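Local coordinates for protein N-alpha-acetyltransferase (Sulfolobus solfataricus P2, PDB 4R3L) that transfers the acetyl group of acetyl-CoA to the free alpha-amino group at protein N termini, with a preference for substrates that begin with serine, at residues 92-97 against 102-107; 106-111 against 137-142; 126-129 against 135-138. All coordinates share one frame; numbering follows the deposited sequence.

Following the chain, residues 92-97 take in the end of strand 83-94 and the turn after it, and contact 1 closes the short loop back onto 102-107, the first turn of helix 103-119. Contact 2 opens on that same helix, sharing Thr106 and Leu107 with contact 1, and closes a wider loop at the C-terminal end of helix 133-141. Contact 3 nests inside this loop, joining strand 123-129 to the start of helix 133-141, and it shares Ala137 and Leu138 with contact 2. Contacts 1 and 3 thus follow in series, on neighbouring parallel strands of one sheet, while contact 2 bridges the two helices. All three touch coenzyme A.

Contact 1 of 3, residues 92-97 against 102-107; sequences IAVLEE and GIATTL. With COA (coenzyme A), chain C.
Val94 and Ile103 make the tightest apolar touch here, methyl on methyl: CG2 of Val94 lies 3.6 Å from CG2 of Ile103, the two side chains crossing at a slant. The other Val94 branch, CG1, stands anti to the backbone N (chi1 177°) and meets the far end of the isoleucine, CD1. Ile92, two residues earlier on the same side of the strand, is fully extended, which carries its CD1 to the helix, 4.1 Å from Ala104 CB and close to Leu107 CB.

Most of the polar contacts to coenzyme A come from backbone groups, with one hydroxyl, Thr105 OG1, added. From the strand, Val94 N donates to O9P of the pantetheine arm at 2.8 Å, and Ile92 O receives N4P of the cofactor at 2.6 Å, so the arm is held along the strand much as another strand would be. From the loop and first helical turn, Gly102 N bonds O1A, Ala104 N bonds O5A (3.0 Å, N-H...O angle 160°), and Thr105 grips O2A twice, through N and through OG1 at 2.8 Å. This is the pyrophosphate-binding loop of the GNAT fold. Amides at the N-terminal end of a helix face both phosphates, whose charge the helix dipole would probably favour. Gly102, the N-cap, has a positive phi of 92°, at which a CB would press on the carbonyl O of the residue before.

Around this site, strand 61-72 backs the contact through Val63 and Ile66, Ala93 turns to helix 22-32, and Leu138 of helix 133-141 lies against Ala104 and Thr105.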
loop_
_atom_site.group_PDB
_atom_site.type_symbol
_atom_site.label_atom_id
_atom_site.label_comp_id
_atom_site.label_asym_id
_atom_site.label_seq_id
_atom_site.Cartn_x
_atom_site.Cartn_y
_atom_site.Cartn_z
ATOM N N ILE A 92 0.399 3.121 -2.404
ATOM C CA ILE A 92 -0.187 4.089 -1.486
ATOM C C ILE A 92 0.313 5.486 -1.861
ATOM O O ILE A 92 1.496 5.692 -2.143
ATOM C CB ILE A 92 0.137 3.743 -0.007
ATOM C CG1 ILE A 92 -0.576 4.701 0.952
ATOM C CG2 ILE A 92 1.645 3.742 0.261
ATOM C CD1 ILE A 92 -0.347 4.346 2.415
ATOM N N ALA A 93 -0.598 6.438 -1.917
ATOM C CA ALA A 93 -0.215 7.793 -2.266
ATOM C C ALA A 93 -1.180 8.798 -1.655
ATOM O O ALA A 93 -2.348 8.491 -1.429
ATOM C CB ALA A 93 -0.167 7.954 -3.779
ATOM N N VAL A 94 -0.676 9.999 -1.386
ATOM C CA VAL A 94 -1.477 11.087 -0.844
ATOM C C VAL A 94 -1.124 12.363 -1.602
ATOM O O VAL A 94 0.059 12.634 -1.808
ATOM C CB VAL A 94 -1.212 11.277 0.672
ATOM C CG1 VAL A 94 -1.991 12.464 1.227
ATOM C CG2 VAL A 94 -1.534 9.995 1.451
ATOM N N LEU A 95 -2.127 13.127 -2.035
ATOM C CA LEU A 95 -1.868 14.393 -2.737
ATOM C C LEU A 95 -0.978 15.293 -1.868
ATOM O O LEU A 95 -1.172 15.370 -0.652
ATOM C CB LEU A 95 -3.178 15.112 -3.086
ATOM C CG LEU A 95 -4.019 14.537 -4.233
ATOM C CD1 LEU A 95 -5.319 15.289 -4.413
ATOM C CD2 LEU A 95 -3.223 14.529 -5.532
ATOM N N GLU A 96 -0.004 15.954 -2.496
ATOM C CA GLU A 96 0.998 16.763 -1.790
ATOM C C GLU A 96 0.394 17.759 -0.807
ATOM O O GLU A 96 0.902 17.925 0.300
ATOM C CB GLU A 96 1.878 17.520 -2.792
ATOM C CG GLU A 96 3.068 18.258 -2.155
ATOM C CD GLU A 96 2.709 19.643 -1.622
ATOM O OE1 GLU A 96 1.776 20.273 -2.165
ATOM O OE2 GLU A 96 3.354 20.098 -0.653
ATOM N N GLU A 97 -0.683 18.420 -1.214
ATOM C CA GLU A 97 -1.298 19.463 -0.398
ATOM C C GLU A 97 -1.829 18.919 0.927
ATOM O O GLU A 97 -1.973 19.655 1.901
ATOM C CB GLU A 97 -2.423 20.149 -1.177
ATOM C CG GLU A 97 -1.953 20.930 -2.403
ATOM C CD GLU A 97 -1.778 20.067 -3.654
ATOM O OE1 GLU A 97 -1.988 18.835 -3.588
ATOM O OE2 GLU A 97 -1.425 20.631 -4.713
ATOM N N GLY A 102 -1.356 12.725 8.704
ATOM C CA GLY A 102 -1.648 11.390 9.194
ATOM C C GLY A 102 -2.469 10.531 8.230
ATOM O O GLY A 102 -2.927 9.453 8.602
ATOM N N ILE A 103 -2.674 11.009 7.005
ATOM C CA ILE A 103 -3.515 10.275 6.064
ATOM C C ILE A 103 -2.908 8.911 5.736
ATOM O O ILE A 103 -3.603 7.888 5.792
ATOM C CB ILE A 103 -3.758 11.059 4.766
ATOM C CG1 ILE A 103 -4.699 12.241 5.047
ATOM C CG2 ILE A 103 -4.373 10.142 3.694
ATOM C CD1 ILE A 103 -4.888 13.191 3.891
ATOM N N ALA A 104 -1.622 8.881 5.399
ATOM C CA ALA A 104 -1.016 7.596 5.016
ATOM C C ALA A 104 -1.018 6.653 6.209
ATOM O O ALA A 104 -1.258 5.455 6.073
ATOM C CB ALA A 104 0.395 7.786 4.490
ATOM N N THR A 105 -0.772 7.202 7.397
ATOM C CA THR A 105 -0.792 6.371 8.590
ATOM C C THR A 105 -2.149 5.738 8.792
ATOM O O THR A 105 -2.237 4.558 9.117
ATOM C CB THR A 105 -0.408 7.178 9.859
ATOM O OG1 THR A 105 0.954 7.594 9.746
ATOM C CG2 THR A 105 -0.560 6.313 11.095
ATOM N N THR A 106 -3.220 6.504 8.594
ATOM C CA THR A 106 -4.531 5.941 8.845
ATOM C C THR A 106 -4.957 5.012 7.702
ATOM O O THR A 106 -5.645 4.028 7.943
ATOM C CB THR A 106 -5.594 7.037 9.055
ATOM O OG1 THR A 106 -5.694 7.855 7.876
ATOM C CG2 THR A 106 -5.214 7.903 10.263
ATOM N N LEU A 107 -4.541 5.317 6.475
ATOM C CA LEU A 107 -4.814 4.386 5.362
ATOM C C LEU A 107 -4.186 3.014 5.651
ATOM O O LEU A 107 -4.818 1.965 5.469
ATOM C CB LEU A 107 -4.286 4.939 4.024
ATOM C CG LEU A 107 -5.100 6.077 3.392
ATOM C CD1 LEU A 107 -4.339 6.731 2.241
ATOM C CD2 LEU A 107 -6.462 5.572 2.913
HETATM N N1A COA C . 9.884 13.501 5.962
HETATM C C2A COA C . 10.113 12.857 7.125
HETATM N N3A COA C . 9.180 12.070 7.667
HETATM C C4A COA C . 7.967 11.903 7.054
HETATM C C5A COA C . 7.700 12.554 5.859
HETATM C C6A COA C . 8.700 13.374 5.313
HETATM N N6A COA C . 8.463 14.075 4.055
HETATM N N7A COA C . 6.412 12.201 5.474
HETATM C C8A COA C . 5.912 11.358 6.420
HETATM N N9A COA C . 6.842 11.162 7.375
HETATM C C1B COA C . 6.705 10.341 8.589
HETATM C C2B COA C . 6.626 11.212 9.780
HETATM O O2B COA C . 7.127 10.563 10.894
HETATM C C3B COA C . 5.202 11.383 9.954
HETATM O O3B COA C . 4.953 11.806 11.235
HETATM P P3B COA C . 4.762 13.338 11.517
HETATM O O7A COA C . 4.096 13.541 12.877
HETATM O O8A COA C . 3.894 13.920 10.472
HETATM O O9A COA C . 6.094 14.022 11.497
HETATM C C4B COA C . 4.719 10.014 9.704
HETATM O O4B COA C . 5.486 9.577 8.610
HETATM C C5B COA C . 3.301 9.988 9.315
HETATM O O5B COA C . 3.075 10.506 8.034
HETATM P P1A COA C . 1.660 10.707 7.363
HETATM O O1A COA C . 1.157 12.111 7.561
HETATM O O2A COA C . 0.723 9.692 7.874
HETATM O O3A COA C . 2.002 10.499 5.817
HETATM P P2A COA C . 1.388 11.303 4.607
HETATM O O4A COA C . 2.006 12.685 4.468
HETATM O O5A COA C . -0.102 11.362 4.718
HETATM O O6A COA C . 1.747 10.471 3.279
HETATM C CBP COA C . 3.331 9.391 1.767
HETATM C CCP COA C . 2.962 9.821 3.219
HETATM C CDP COA C . 4.702 8.769 1.768
HETATM C CEP COA C . 2.284 8.374 1.315
HETATM C CAP COA C . 3.275 10.657 0.942
HETATM O OAP COA C . 4.400 11.514 1.152
HETATM C C9P COA C . 3.197 10.434 -0.557
HETATM O O9P COA C . 2.089 10.227 -1.118
HETATM N N8P COA C . 4.374 10.481 -1.397
HETATM C C7P COA C . 4.341 10.274 -2.842
HETATM C C6P COA C . 3.849 8.855 -3.249
HETATM C C5P COA C . 4.624 7.743 -2.546
HETATM O O5P COA C . 5.880 7.805 -2.531
HETATM N N4P COA C . 3.908 6.649 -1.886
HETATM C C3P COA C . 4.642 5.601 -1.206
HETATM C C2P COA C . 5.472 4.644 -2.051
HETATM S S1P COA C . 6.018 3.136 -1.315
#

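Contact 2 of 3, residues 106-111 against 137-142; sequences TLLEAS and ALYEKL. With COA (coenzyme A), chain C.
Leu108 does nearly all the touching from helix 103-119, and one methyl, CD1, meets three residues of the facing helix end. Closest is Leu142, whose CD2 sits 3.6 Å from Leu108 CD1 and 3.7 Å from Leu108 CB, the two side chains passing at an angle. Leu138 instead comes at Leu108 end-on, tip to tip, with its CD2 3.8 Å from the same CD1. The third partner is an aromatic edge: Leu108 CD1 lies in the plane of the Tyr139 ring, 3.9 Å from CE1, rather than over a face.

These two helices belong to the GNAT fold, in which the helix that begins at the pyrophosphate loop packs against helix 133-141, both of them lining the cofactor site. Val89 and Ile92 of strand 83-94 and Ile66 of strand 61-72 also touch Leu108.

Toward coenzyme A the second helix turns several groups. Tyr139 has CG beside the backbone N (chi1 -52°), which sends the ring along the helix to the thiol end, where OH is 3.0 Å from S1P. Leu138 rests against the ribose, with CB 3.7 Å from O4B, while Lys141 lays its aliphatic chain beside the ribose hydroxyl, CE 3.2 Å from O2B.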
loop_
_atom_site.group_PDB
_atom_site.type_symbol
_atom_site.label_atom_id
_atom_site.label_comp_id
_atom_site.label_asym_id
_atom_site.label_seq_id
_atom_site.Cartn_x
_atom_site.Cartn_y
_atom_site.Cartn_z
ATOM N N THR A 106 -3.220 6.504 8.594
ATOM C CA THR A 106 -4.531 5.941 8.845
ATOM C C THR A 106 -4.957 5.012 7.702
ATOM O O THR A 106 -5.645 4.028 7.943
ATOM C CB THR A 106 -5.594 7.037 9.055
ATOM O OG1 THR A 106 -5.694 7.855 7.876
ATOM C CG2 THR A 106 -5.214 7.903 10.263
ATOM N N LEU A 107 -4.541 5.317 6.475
ATOM C CA LEU A 107 -4.814 4.386 5.362
ATOM C C LEU A 107 -4.186 3.014 5.651
ATOM O O LEU A 107 -4.818 1.965 5.469
ATOM C CB LEU A 107 -4.286 4.939 4.024
ATOM C CG LEU A 107 -5.100 6.077 3.392
ATOM C CD1 LEU A 107 -4.339 6.731 2.241
ATOM C CD2 LEU A 107 -6.462 5.572 2.913
ATOM N N LEU A 108 -2.928 3.020 6.081
ATOM C CA LEU A 108 -2.240 1.768 6.401
ATOM C C LEU A 108 -2.903 1.035 7.555
ATOM O O LEU A 108 -3.023 -0.180 7.520
ATOM C CB LEU A 108 -0.767 2.017 6.733
ATOM C CG LEU A 108 0.178 2.220 5.552
ATOM C CD1 LEU A 108 1.381 3.054 5.952
ATOM C CD2 LEU A 108 0.628 0.850 5.009
ATOM N N GLU A 109 -3.331 1.763 8.588
ATOM C CA GLU A 109 -3.962 1.092 9.712
ATOM C C GLU A 109 -5.245 0.410 9.287
ATOM O O GLU A 109 -5.529 -0.711 9.713
ATOM C CB GLU A 109 -4.256 2.069 10.854
ATOM C CG GLU A 109 -4.680 1.366 12.157
ATOM C CD GLU A 109 -6.188 1.083 12.271
ATOM O OE1 GLU A 109 -6.984 1.573 11.440
ATOM O OE2 GLU A 109 -6.583 0.365 13.224
ATOM N N ALA A 110 -6.018 1.091 8.449
ATOM C CA ALA A 110 -7.300 0.560 8.016
ATOM C C ALA A 110 -7.095 -0.677 7.151
ATOM O O ALA A 110 -7.787 -1.692 7.316
ATOM C CB ALA A 110 -8.092 1.623 7.245
ATOM N N SER A 111 -6.152 -0.577 6.218
ATOM C CA SER A 111 -5.856 -1.702 5.338
ATOM C C SER A 111 -5.323 -2.869 6.158
ATOM O O SER A 111 -5.739 -4.002 5.963
ATOM C CB SER A 111 -4.857 -1.302 4.239
ATOM O OG SER A 111 -4.830 -2.289 3.205
ATOM N N ALA A 137 10.296 6.552 6.381
ATOM C CA ALA A 137 10.079 7.068 7.729
ATOM C C ALA A 137 8.710 6.641 8.243
ATOM O O ALA A 137 8.582 6.210 9.391
ATOM C CB ALA A 137 10.205 8.588 7.749
ATOM N N LEU A 138 7.706 6.775 7.381
ATOM C CA LEU A 138 6.333 6.383 7.683
ATOM C C LEU A 138 6.310 4.927 8.150
ATOM O O LEU A 138 5.889 4.623 9.269
ATOM C CB LEU A 138 5.452 6.589 6.443
ATOM C CG LEU A 138 4.067 5.953 6.315
ATOM C CD1 LEU A 138 3.077 6.659 7.201
ATOM C CD2 LEU A 138 3.594 5.956 4.851
ATOM N N TYR A 139 6.808 4.035 7.298
ATOM C CA TYR A 139 6.792 2.605 7.588
ATOM C C TYR A 139 7.592 2.226 8.841
ATOM O O TYR A 139 7.178 1.358 9.616
ATOM C CB TYR A 139 7.316 1.831 6.374
ATOM C CG TYR A 139 6.626 2.188 5.069
ATOM C CD1 TYR A 139 5.259 2.445 5.015
ATOM C CD2 TYR A 139 7.345 2.275 3.891
ATOM C CE1 TYR A 139 4.638 2.765 3.809
ATOM C CE2 TYR A 139 6.740 2.601 2.702
ATOM C CZ TYR A 139 5.390 2.850 2.661
ATOM O OH TYR A 139 4.802 3.163 1.449
ATOM N N GLU A 140 8.747 2.842 9.048
ATOM C CA GLU A 140 9.512 2.523 10.257
ATOM C C GLU A 140 8.762 2.989 11.519
ATOM O O GLU A 140 8.800 2.325 12.554
ATOM C CB GLU A 140 10.916 3.136 10.193
ATOM C CG GLU A 140 11.853 2.399 9.231
ATOM C CD GLU A 140 13.196 3.091 9.065
ATOM O OE1 GLU A 140 13.298 4.285 9.423
ATOM O OE2 GLU A 140 14.146 2.440 8.574
ATOM N N LYS A 141 8.048 4.105 11.416
ATOM C CA LYS A 141 7.215 4.565 12.528
ATOM C C LYS A 141 6.111 3.564 12.862
ATOM O O LYS A 141 5.713 3.441 14.017
ATOM C CB LYS A 141 6.595 5.931 12.222
ATOM C CG LYS A 141 7.385 7.116 12.767
ATOM C CD LYS A 141 6.454 8.220 13.260
ATOM C CE LYS A 141 7.233 9.408 13.825
ATOM N NZ LYS A 141 8.078 9.064 15.008
ATOM N N LEU A 142 5.621 2.853 11.846
ATOM C CA LEU A 142 4.558 1.862 12.017
ATOM C C LEU A 142 5.140 0.484 12.265
ATOM O O LEU A 142 4.455 -0.528 12.121
ATOM C CB LEU A 142 3.640 1.825 10.788
ATOM C CG LEU A 142 2.456 2.796 10.782
ATOM C CD1 LEU A 142 2.909 4.223 11.001
ATOM C CD2 LEU A 142 1.687 2.685 9.480
HETATM N N1A COA C . 9.884 13.501 5.962
HETATM C C2A COA C . 10.113 12.857 7.125
HETATM N N3A COA C . 9.180 12.070 7.667
HETATM C C4A COA C . 7.967 11.903 7.054
HETATM C C5A COA C . 7.700 12.554 5.859
HETATM C C6A COA C . 8.700 13.374 5.313
HETATM N N6A COA C . 8.463 14.075 4.055
HETATM N N7A COA C . 6.412 12.201 5.474
HETATM C C8A COA C . 5.912 11.358 6.420
HETATM N N9A COA C . 6.842 11.162 7.375
HETATM C C1B COA C . 6.705 10.341 8.589
HETATM C C2B COA C . 6.626 11.212 9.780
HETATM O O2B COA C . 7.127 10.563 10.894
HETATM C C3B COA C . 5.202 11.383 9.954
HETATM O O3B COA C . 4.953 11.806 11.235
HETATM P P3B COA C . 4.762 13.338 11.517
HETATM O O7A COA C . 4.096 13.541 12.877
HETATM O O8A COA C . 3.894 13.920 10.472
HETATM O O9A COA C . 6.094 14.022 11.497
HETATM C C4B COA C . 4.719 10.014 9.704
HETATM O O4B COA C . 5.486 9.577 8.610
HETATM C C5B COA C . 3.301 9.988 9.315
HETATM O O5B COA C . 3.075 10.506 8.034
HETATM P P1A COA C . 1.660 10.707 7.363
HETATM O O1A COA C . 1.157 12.111 7.561
HETATM O O2A COA C . 0.723 9.692 7.874
HETATM O O3A COA C . 2.002 10.499 5.817
HETATM P P2A COA C . 1.388 11.303 4.607
HETATM O O4A COA C . 2.006 12.685 4.468
HETATM O O5A COA C . -0.102 11.362 4.718
HETATM O O6A COA C . 1.747 10.471 3.279
HETATM C CBP COA C . 3.331 9.391 1.767
HETATM C CCP COA C . 2.962 9.821 3.219
HETATM C CDP COA C . 4.702 8.769 1.768
HETATM C CEP COA C . 2.284 8.374 1.315
HETATM C CAP COA C . 3.275 10.657 0.942
HETATM O OAP COA C . 4.400 11.514 1.152
HETATM C C9P COA C . 3.197 10.434 -0.557
HETATM O O9P COA C . 2.089 10.227 -1.118
HETATM N N8P COA C . 4.374 10.481 -1.397
HETATM C C7P COA C . 4.341 10.274 -2.842
HETATM C C6P COA C . 3.849 8.855 -3.249
HETATM C C5P COA C . 4.624 7.743 -2.546
HETATM O O5P COA C . 5.880 7.805 -2.531
HETATM N N4P COA C . 3.908 6.649 -1.886
HETATM C C3P COA C . 4.642 5.601 -1.206
HETATM C C2P COA C . 5.472 4.644 -2.051
HETATM S S1P COA C . 6.018 3.136 -1.315
#

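Contact 3 of 3, residues 126-129 against 135-138; sequences LEVR and AIAL. With COA (coenzyme A), chain C.
Val128 near the end of strand 123-129 packs on Ala135 and Ile136 in the first turns of helix 133-141, a strand-to-helix connection of the GNAT fold that flanks the thiol end of coenzyme A. Both methyls of the valine, CG1 and CG2, reach Ile136 CG1, each at about 4.0 Å, and CG2 has two further neighbours. Anti to the backbone N and beside the carbonyl carbon, CG2 lies 3.8 Å from Ala135 CB and also comes 3.9 Å from the cofactor sulfur S1P. CG1 takes the crowded position between N and the carbonyl carbon (chi1 57°).

Ile136 crosses Val128 at about a right angle. Although its CB leaves the backbone without heading for the strand, CG1 lies beside the backbone N (chi1 -64°), and the extended second torsion then carries CD1 over to the backbone of Arg129. Tyr161 of strand 160-166 touches both Val128 and Ile136.

Glu127 turns away from the helix, and its OE1 faces His88 NE2; both residues can bind zinc, and in this model they are hydrogen-bonded to each other. The Glu127 backbone also bonds the bound peptide. The guanidinium of Arg129 ends far from the helix, in salt bridges from NH1 to Asp156 and Glu158 and a cation-pi contact with Tyr154, a substrate-binding residue. What Arg129 offers the helix is its carbonyl: O lies 3.9 Å from Ile136 CD1.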
loop_
_atom_site.group_PDB
_atom_site.type_symbol
_atom_site.label_atom_id
_atom_site.label_comp_id
_atom_site.label_asym_id
_atom_site.label_seq_id
_atom_site.Cartn_x
_atom_site.Cartn_y
_atom_site.Cartn_z
ATOM N N LEU A 126 5.565 -4.574 1.737
ATOM C CA LEU A 126 5.542 -3.653 0.619
ATOM C C LEU A 126 6.951 -3.470 0.109
ATOM O O LEU A 126 7.913 -3.881 0.762
ATOM C CB LEU A 126 4.948 -2.307 1.041
ATOM C CG LEU A 126 5.649 -1.648 2.236
ATOM C CD1 LEU A 126 6.878 -0.801 1.844
ATOM C CD2 LEU A 126 4.670 -0.816 3.049
ATOM N N GLU A 127 7.064 -2.831 -1.045
ATOM C CA GLU A 127 8.356 -2.437 -1.586
ATOM C C GLU A 127 8.461 -0.910 -1.586
ATOM O O GLU A 127 7.475 -0.226 -1.852
ATOM C CB GLU A 127 8.533 -2.989 -3.002
ATOM C CG GLU A 127 8.810 -4.488 -3.081
ATOM C CD GLU A 127 7.562 -5.343 -3.023
ATOM O OE1 GLU A 127 6.473 -4.856 -3.390
ATOM O OE2 GLU A 127 7.676 -6.523 -2.619
ATOM N N VAL A 128 9.631 -0.352 -1.278
ATOM C CA VAL A 128 9.770 1.108 -1.359
ATOM C C VAL A 128 11.143 1.497 -1.934
ATOM O O VAL A 128 12.134 0.878 -1.589
ATOM C CB VAL A 128 9.555 1.761 0.027
ATOM C CG1 VAL A 128 10.513 1.192 1.060
ATOM C CG2 VAL A 128 9.673 3.275 -0.052
ATOM N N ARG A 129 11.186 2.484 -2.832
ATOM C CA ARG A 129 12.469 2.962 -3.374
ATOM C C ARG A 129 13.408 3.362 -2.245
ATOM O O ARG A 129 12.995 4.033 -1.310
ATOM C CB ARG A 129 12.266 4.157 -4.318
ATOM C CG ARG A 129 11.671 3.808 -5.657
ATOM C CD ARG A 129 11.619 5.024 -6.588
ATOM N NE ARG A 129 10.967 4.713 -7.860
ATOM C CZ ARG A 129 11.617 4.403 -8.980
ATOM N NH1 ARG A 129 12.945 4.366 -8.989
ATOM N NH2 ARG A 129 10.942 4.131 -10.096
ATOM N N ALA A 135 8.435 8.016 2.708
ATOM C CA ALA A 135 7.721 6.748 2.854
ATOM C C ALA A 135 8.431 5.821 3.846
ATOM O O ALA A 135 7.784 5.196 4.690
ATOM C CB ALA A 135 7.551 6.068 1.487
ATOM N N ILE A 136 9.754 5.754 3.777
ATOM C CA ILE A 136 10.500 4.864 4.666
ATOM C C ILE A 136 10.313 5.247 6.134
ATOM O O ILE A 136 10.199 4.380 7.028
ATOM C CB ILE A 136 11.998 4.875 4.322
ATOM C CG1 ILE A 136 12.228 4.308 2.915
ATOM C CG2 ILE A 136 12.793 4.078 5.336
ATOM C CD1 ILE A 136 13.685 4.333 2.495
ATOM N N ALA A 137 10.296 6.552 6.381
ATOM C CA ALA A 137 10.079 7.068 7.729
ATOM C C ALA A 137 8.710 6.641 8.243
ATOM O O ALA A 137 8.582 6.210 9.391
ATOM C CB ALA A 137 10.205 8.588 7.749
ATOM N N LEU A 138 7.706 6.775 7.381
ATOM C CA LEU A 138 6.333 6.383 7.683
ATOM C C LEU A 138 6.310 4.927 8.150
ATOM O O LEU A 138 5.889 4.623 9.269
ATOM C CB LEU A 138 5.452 6.589 6.443
ATOM C CG LEU A 138 4.067 5.953 6.315
ATOM C CD1 LEU A 138 3.077 6.659 7.201
ATOM C CD2 LEU A 138 3.594 5.956 4.851
HETATM N N1A COA C . 9.884 13.501 5.962
HETATM C C2A COA C . 10.113 12.857 7.125
HETATM N N3A COA C . 9.180 12.070 7.667
HETATM C C4A COA C . 7.967 11.903 7.054
HETATM C C5A COA C . 7.700 12.554 5.859
HETATM C C6A COA C . 8.700 13.374 5.313
HETATM N N6A COA C . 8.463 14.075 4.055
HETATM N N7A COA C . 6.412 12.201 5.474
HETATM C C8A COA C . 5.912 11.358 6.420
HETATM N N9A COA C . 6.842 11.162 7.375
HETATM C C1B COA C . 6.705 10.341 8.589
HETATM C C2B COA C . 6.626 11.212 9.780
HETATM O O2B COA C . 7.127 10.563 10.894
HETATM C C3B COA C . 5.202 11.383 9.954
HETATM O O3B COA C . 4.953 11.806 11.235
HETATM P P3B COA C . 4.762 13.338 11.517
HETATM O O7A COA C . 4.096 13.541 12.877
HETATM O O8A COA C . 3.894 13.920 10.472
HETATM O O9A COA C . 6.094 14.022 11.497
HETATM C C4B COA C . 4.719 10.014 9.704
HETATM O O4B COA C . 5.486 9.577 8.610
HETATM C C5B COA C . 3.301 9.988 9.315
HETATM O O5B COA C . 3.075 10.506 8.034
HETATM P P1A COA C . 1.660 10.707 7.363
HETATM O O1A COA C . 1.157 12.111 7.561
HETATM O O2A COA C . 0.723 9.692 7.874
HETATM O O3A COA C . 2.002 10.499 5.817
HETATM P P2A COA C . 1.388 11.303 4.607
HETATM O O4A COA C . 2.006 12.685 4.468
HETATM O O5A COA C . -0.102 11.362 4.718
HETATM O O6A COA C . 1.747 10.471 3.279
HETATM C CBP COA C . 3.331 9.391 1.767
HETATM C CCP COA C . 2.962 9.821 3.219
HETATM C CDP COA C . 4.702 8.769 1.768
HETATM C CEP COA C . 2.284 8.374 1.315
HETATM C CAP COA C . 3.275 10.657 0.942
HETATM O OAP COA C . 4.400 11.514 1.152
HETATM C C9P COA C . 3.197 10.434 -0.557
HETATM O O9P COA C . 2.089 10.227 -1.118
HETATM N N8P COA C . 4.374 10.481 -1.397
HETATM C C7P COA C . 4.341 10.274 -2.842
HETATM C C6P COA C . 3.849 8.855 -3.249
HETATM C C5P COA C . 4.624 7.743 -2.546
HETATM O O5P COA C . 5.880 7.805 -2.531
HETATM N N4P COA C . 3.908 6.649 -1.886
HETATM C C3P COA C . 4.642 5.601 -1.206
HETATM C C2P COA C . 5.472 4.644 -2.051
HETATM S S1P COA C . 6.018 3.136 -1.315
#